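Local atomic coordinates of periplasmic binding protein component of an ABC type zinc uptake transporter (Synechocystis sp., PDB entry 1PQ4), a protein that probably serves as the periplasmic zinc-binding component of an ABC transporter, capturing zinc ions for uptake into the cell. Residues K18-V24 and Q162-N166; H197-A201 and L265-L269. One frame throughout, in Å; residues are numbered along the deposited sequence.

Contact 1 of 2, residues K18-V24 and Q162-N166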
loop_
_atom_site.group_PDB
_atom_site.type_symbol
_atom_site.label_atom_id
_atom_site.label_comp_id
_atom_site.label_asym_id
_atom_site.label_seq_id
_atom_site.Cartn_x
_atom_site.Cartn_y
_atom_site.Cartn_z
ATOM N N LYS A 18 2.934 -12.364 -9.414
ATOM C CA LYS A 18 3.897 -13.274 -8.776
ATOM C C LYS A 18 3.248 -14.625 -8.432
ATOM O O LYS A 18 3.843 -15.690 -8.574
ATOM C CB LYS A 18 4.407 -12.639 -7.473
ATOM C CG LYS A 18 5.422 -11.519 -7.712
ATOM C CD LYS A 18 6.777 -12.161 -8.132
ATOM C CE LYS A 18 7.792 -11.121 -8.668
ATOM N NZ LYS A 18 9.171 -11.725 -8.715
ATOM N N ILE A 19 2.007 -14.561 -7.990
ATOM C CA ILE A 19 1.316 -15.788 -7.557
ATOM C C ILE A 19 0.707 -16.550 -8.714
ATOM O O ILE A 19 0.786 -17.781 -8.792
ATOM C CB ILE A 19 0.227 -15.399 -6.549
ATOM C CG1 ILE A 19 0.880 -14.924 -5.258
ATOM C CG2 ILE A 19 -0.771 -16.596 -6.314
ATOM C CD1 ILE A 19 -0.062 -14.213 -4.294
ATOM N N GLY A 20 0.140 -15.815 -9.660
ATOM C CA GLY A 20 -0.556 -16.453 -10.779
ATOM C C GLY A 20 0.168 -16.564 -12.098
ATOM O O GLY A 20 -0.101 -17.487 -12.875
ATOM N N GLY A 21 1.060 -15.612 -12.378
ATOM C CA GLY A 21 1.782 -15.643 -13.645
ATOM C C GLY A 21 0.794 -15.669 -14.806
ATOM O O GLY A 21 -0.190 -14.958 -14.778
ATOM N N ASP A 22 1.052 -16.504 -15.812
ATOM C CA ASP A 22 0.203 -16.594 -16.996
ATOM C C ASP A 22 -1.168 -17.200 -16.766
ATOM O O ASP A 22 -2.004 -17.196 -17.671
ATOM C CB ASP A 22 0.892 -17.418 -18.093
ATOM C CG ASP A 22 2.087 -16.733 -18.658
ATOM O OD1 ASP A 22 2.166 -15.485 -18.536
ATOM O OD2 ASP A 22 2.944 -17.447 -19.234
ATOM N N LEU A 23 -1.405 -17.763 -15.586
ATOM C CA LEU A 23 -2.719 -18.340 -15.298
ATOM C C LEU A 23 -3.792 -17.302 -14.977
ATOM O O LEU A 23 -4.954 -17.651 -14.850
ATOM C CB LEU A 23 -2.619 -19.293 -14.108
ATOM C CG LEU A 23 -1.589 -20.396 -14.421
ATOM C CD1 LEU A 23 -1.324 -21.225 -13.178
ATOM C CD2 LEU A 23 -2.165 -21.278 -15.547
ATOM N N VAL A 24 -3.392 -16.047 -14.781
ATOM C CA VAL A 24 -4.357 -14.996 -14.468
ATOM C C VAL A 24 -4.108 -13.787 -15.399
ATOM O O VAL A 24 -3.033 -13.614 -15.955
ATOM C CB VAL A 24 -4.245 -14.504 -12.967
ATOM C CG1 VAL A 24 -4.520 -15.707 -11.963
ATOM C CG2 VAL A 24 -2.869 -13.921 -12.677
ATOM N N GLN A 162 0.911 -25.314 -9.341
ATOM C CA GLN A 162 1.650 -24.151 -9.832
ATOM C C GLN A 162 1.426 -22.953 -8.901
ATOM O O GLN A 162 2.367 -22.234 -8.594
ATOM C CB GLN A 162 1.244 -23.803 -11.277
ATOM C CG GLN A 162 2.155 -22.780 -11.928
ATOM C CD GLN A 162 3.587 -23.324 -12.101
ATOM O OE1 GLN A 162 3.790 -24.329 -12.805
ATOM N NE2 GLN A 162 4.578 -22.677 -11.458
ATOM N N TYR A 163 0.200 -22.741 -8.434
ATOM C CA TYR A 163 -0.015 -21.615 -7.506
ATOM C C TYR A 163 0.799 -21.792 -6.236
ATOM O O TYR A 163 1.282 -20.805 -5.656
ATOM C CB TYR A 163 -1.486 -21.497 -7.094
ATOM C CG TYR A 163 -2.420 -21.093 -8.218
ATOM C CD1 TYR A 163 -3.458 -21.941 -8.618
ATOM C CD2 TYR A 163 -2.222 -19.900 -8.927
ATOM C CE1 TYR A 163 -4.269 -21.633 -9.696
ATOM C CE2 TYR A 163 -3.025 -19.581 -10.009
ATOM C CZ TYR A 163 -4.056 -20.457 -10.393
ATOM O OH TYR A 163 -4.890 -20.153 -11.445
ATOM N N GLU A 164 0.909 -23.038 -5.751
ATOM C CA GLU A 164 1.686 -23.316 -4.538
ATOM C C GLU A 164 3.157 -23.081 -4.749
ATOM O O GLU A 164 3.835 -22.536 -3.880
ATOM C CB GLU A 164 1.551 -24.789 -4.104
ATOM C CG GLU A 164 0.164 -25.271 -4.150
ATOM C CD GLU A 164 -0.330 -25.612 -2.800
ATOM O OE1 GLU A 164 -0.674 -24.667 -2.056
ATOM O OE2 GLU A 164 -0.350 -26.824 -2.488
ATOM N N ALA A 165 3.677 -23.553 -5.874
ATOM C CA ALA A 165 5.100 -23.333 -6.134
ATOM C C ALA A 165 5.334 -21.813 -6.320
ATOM O O ALA A 165 6.348 -21.243 -5.819
ATOM C CB ALA A 165 5.533 -24.094 -7.417
ATOM N N ASN A 166 4.434 -21.161 -7.066
ATOM C CA ASN A 166 4.618 -19.695 -7.266
ATOM C C ASN A 166 4.534 -18.983 -5.914
ATOM O O ASN A 166 5.257 -18.034 -5.672
ATOM C CB ASN A 166 3.558 -19.064 -8.185
ATOM C CG ASN A 166 3.633 -19.548 -9.608
ATOM O OD1 ASN A 166 4.617 -20.148 -10.047
ATOM N ND2 ASN A 166 2.590 -19.264 -10.359
HETATM O O HOH W 1 6.316 -16.296 -7.587
HETATM O O HOH W 2 2.145 -19.499 -13.271
#

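Contact 2 of 2, residues H197-A201 and L265-L269. With ZN (zinc ion), chain C.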
loop_
_atom_site.group_PDB
_atom_site.type_symbol
_atom_site.label_atom_id
_atom_site.label_comp_id
_atom_site.label_asym_id
_atom_site.label_seq_id
_atom_site.Cartn_x
_atom_site.Cartn_y
_atom_site.Cartn_z
ATOM N N HIS A 197 0.624 12.000 3.556
ATOM C CA HIS A 197 -0.469 11.038 3.834
ATOM C C HIS A 197 0.131 9.823 4.552
ATOM O O HIS A 197 1.094 9.219 4.067
ATOM C CB HIS A 197 -1.096 10.653 2.508
ATOM C CG HIS A 197 -2.112 9.572 2.623
ATOM N ND1 HIS A 197 -3.370 9.787 3.147
ATOM C CD2 HIS A 197 -2.061 8.260 2.278
ATOM C CE1 HIS A 197 -4.057 8.661 3.114
ATOM N NE2 HIS A 197 -3.286 7.718 2.599
ATOM N N PRO A 198 -0.440 9.452 5.715
ATOM C CA PRO A 198 0.074 8.333 6.499
ATOM C C PRO A 198 -0.245 6.975 5.938
ATOM O O PRO A 198 -1.131 6.274 6.404
ATOM C CB PRO A 198 -0.530 8.579 7.894
ATOM C CG PRO A 198 -1.896 9.121 7.564
ATOM C CD PRO A 198 -1.646 10.036 6.340
ATOM N N SER A 199 0.454 6.580 4.909
ATOM C CA SER A 199 0.177 5.244 4.429
ATOM C C SER A 199 1.264 4.282 4.879
ATOM O O SER A 199 1.268 3.115 4.473
ATOM C CB SER A 199 0.111 5.270 2.910
ATOM O OG SER A 199 1.179 5.994 2.414
ATOM N N TRP A 200 2.183 4.746 5.725
ATOM C CA TRP A 200 3.330 3.899 6.061
ATOM C C TRP A 200 3.387 3.367 7.497
ATOM O O TRP A 200 4.473 3.002 7.967
ATOM C CB TRP A 200 4.652 4.670 5.760
ATOM C CG TRP A 200 4.694 5.271 4.371
ATOM C CD1 TRP A 200 4.272 6.526 3.991
ATOM C CD2 TRP A 200 5.070 4.593 3.175
ATOM N NE1 TRP A 200 4.356 6.660 2.619
ATOM C CE2 TRP A 200 4.840 5.483 2.094
ATOM C CE3 TRP A 200 5.578 3.312 2.906
ATOM C CZ2 TRP A 200 5.095 5.128 0.772
ATOM C CZ3 TRP A 200 5.838 2.959 1.584
ATOM C CH2 TRP A 200 5.589 3.868 0.529
ATOM N N ALA A 201 2.247 3.298 8.195
ATOM C CA ALA A 201 2.305 2.840 9.596
ATOM C C ALA A 201 2.795 1.380 9.733
ATOM O O ALA A 201 3.523 1.051 10.646
ATOM C CB ALA A 201 0.900 2.997 10.252
ATOM N N LEU A 265 9.310 12.453 -3.182
ATOM C CA LEU A 265 8.039 11.775 -3.355
ATOM C C LEU A 265 8.136 10.327 -2.943
ATOM O O LEU A 265 9.149 9.667 -3.189
ATOM C CB LEU A 265 7.598 11.787 -4.808
ATOM C CG LEU A 265 7.126 13.122 -5.386
ATOM C CD1 LEU A 265 6.515 12.911 -6.771
ATOM C CD2 LEU A 265 6.109 13.719 -4.441
ATOM N N LEU A 266 7.098 9.830 -2.282
ATOM C CA LEU A 266 7.065 8.393 -1.952
ATOM C C LEU A 266 5.777 7.986 -2.674
ATOM O O LEU A 266 4.817 8.778 -2.741
ATOM C CB LEU A 266 6.947 8.149 -0.444
ATOM C CG LEU A 266 8.106 8.616 0.417
ATOM C CD1 LEU A 266 7.886 8.176 1.883
ATOM C CD2 LEU A 266 9.412 8.024 -0.114
ATOM N N ASP A 267 5.754 6.819 -3.284
ATOM C CA ASP A 267 4.552 6.409 -4.003
ATOM C C ASP A 267 3.989 5.145 -3.334
ATOM O O ASP A 267 4.500 4.042 -3.553
ATOM C CB ASP A 267 4.886 6.065 -5.444
ATOM C CG ASP A 267 3.654 5.802 -6.256
ATOM O OD1 ASP A 267 2.537 5.705 -5.655
ATOM O OD2 ASP A 267 3.800 5.679 -7.495
ATOM N N PRO A 268 2.969 5.293 -2.502
ATOM C CA PRO A 268 2.419 4.074 -1.865
ATOM C C PRO A 268 1.690 3.143 -2.853
ATOM O O PRO A 268 1.433 1.980 -2.529
ATOM C CB PRO A 268 1.488 4.640 -0.790
ATOM C CG PRO A 268 0.954 5.889 -1.454
ATOM C CD PRO A 268 2.255 6.505 -2.060
ATOM N N LEU A 269 1.384 3.630 -4.069
ATOM C CA LEU A 269 0.640 2.829 -5.048
ATOM C C LEU A 269 1.447 2.347 -6.241
ATOM O O LEU A 269 0.878 1.916 -7.251
ATOM C CB LEU A 269 -0.600 3.586 -5.606
ATOM C CG LEU A 269 -1.606 4.089 -4.568
ATOM C CD1 LEU A 269 -2.866 4.663 -5.297
ATOM C CD2 LEU A 269 -2.018 2.919 -3.658
HETATM ZN ZN ZN C . -3.820 5.828 1.985
HETATM O O HOH W 3 -2.690 5.170 0.118
#

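Contact 1 of 2, residues K18-V24 and Q162-N166
With CG anti to its carbonyl carbon (chi1 -66°), Asn166 turns its amide toward the end of helix 10-20, where ND2 donates a fairly straight hydrogen bond (161°) of 2.8 Å to Ile19 O. Ile19 O lies in the amide plane of Asn166, but the donor stands well above the plane of that backbone carbonyl. Asparagine suits the place because its other amide atom, OD1, is held in turn: Gln162 NE2, one helical turn earlier, donates to Asn166 OD1 at 2.9 Å and so fixes which way the amide is turned. An alanine here would remove the amide and would probably leave Ile19 O without its side-chain donor and Gln162 NE2 without its acceptor.

Two waters widen the polar seam. One donates to both Lys18 O and Asn166 O; the other donates to Gly20 O while accepting from Asn166 ND2. Beside it lies Tyr163, with Ile19 O and Gly20 CA at its ring edge. Tyrosine offers an apolar ring to Leu23, whose CD1 lies 4.0 Å from Tyr163 CE2, and a hydroxyl to Asp156. Apolar Ile19 turns its side chain away, onto helix 138-155. Glycine fits position 20, where a CB would clash with Val24, and position 21, where phi is positive as the chain leaves the helix. At a helix C-terminus carbonyls run short of main-chain N-H partners: Asn166 ND2 serves Ile19 O, a water serves Lys18 O, and Gly20 O has Leu23 N as well as its water, so donors gather where the helix end is probably partly negative.

Contact 2 of 2, residues H197-A201 and L265-L269
Trp200 NE1 and Ser199 OG, from side chains that pack against Leu266 and Pro268, both hold Glu244 OE2, the first by a hydrogen bond and the second by a weak one. Ser199 OG also rests 3.5 Å from Pro268 CB and lies above the rim of one face of the Trp200 ring. A small side chain suits this spot, hemmed in between the proline and the indole and also touching His133. Toward the rim of the opposite face comes Leu266, whose CD1 makes an off-centre CH-pi contact 4.3 Å from the centroid of the five-membered ring of Trp200.

Trp200 reaches across because its CG lies anti to the carbonyl carbon (chi1 -50°), which carries the six-membered ring toward 265-269. There CZ2 of Trp200 packs 3.7 Å from Leu266 CB and 3.9 Å from Pro268 CA, with Asp267 O near the ring edge. Tryptophan thus offers both a broad apolar surface and an N-H. Leu266 is branched and apolar, which suits a position between this ring and Lys283 and Ile284 of helix 273-288. Leu269 N donates to Asp267 OD1 at 2.9 Å, from above the carboxylate plane, closing an Asx turn over Asp267-Leu269.

At the start of segment 197-201, His197 NE2 binds the zinc ion at 2.1 Å, and its ND1 is hydrogen-bonded to Glu215. His37, His133 and a water complete the metal's ligands. The whole is a metal-bearing loop after a strand, packed against Leu266 and Pro268, in strand 262-266 and the turn that follows, beside the zinc site of a family 9 solute-binding protein.

How the contacts relate
Both segments of contact 1 precede those of contact 2 in sequence; the centres are about 28 Å apart and the nearest atoms about 14 Å. They share no helix or strand. Contact 1 joins helix 10-20, which connects strands 3-7 and 24-28 of the four-stranded parallel sheet in sequence, to the start of the long helix 160-185. That helix links the N-terminal part of the fold to the C-terminal part, as the long linking helix does in this family, and leads on to strand 192-195 and the loop of contact 2, packed against Leu266 and Pro268. Contact 1 thus ties the linker's start to the N-terminal part, while contact 2 lies at the zinc site.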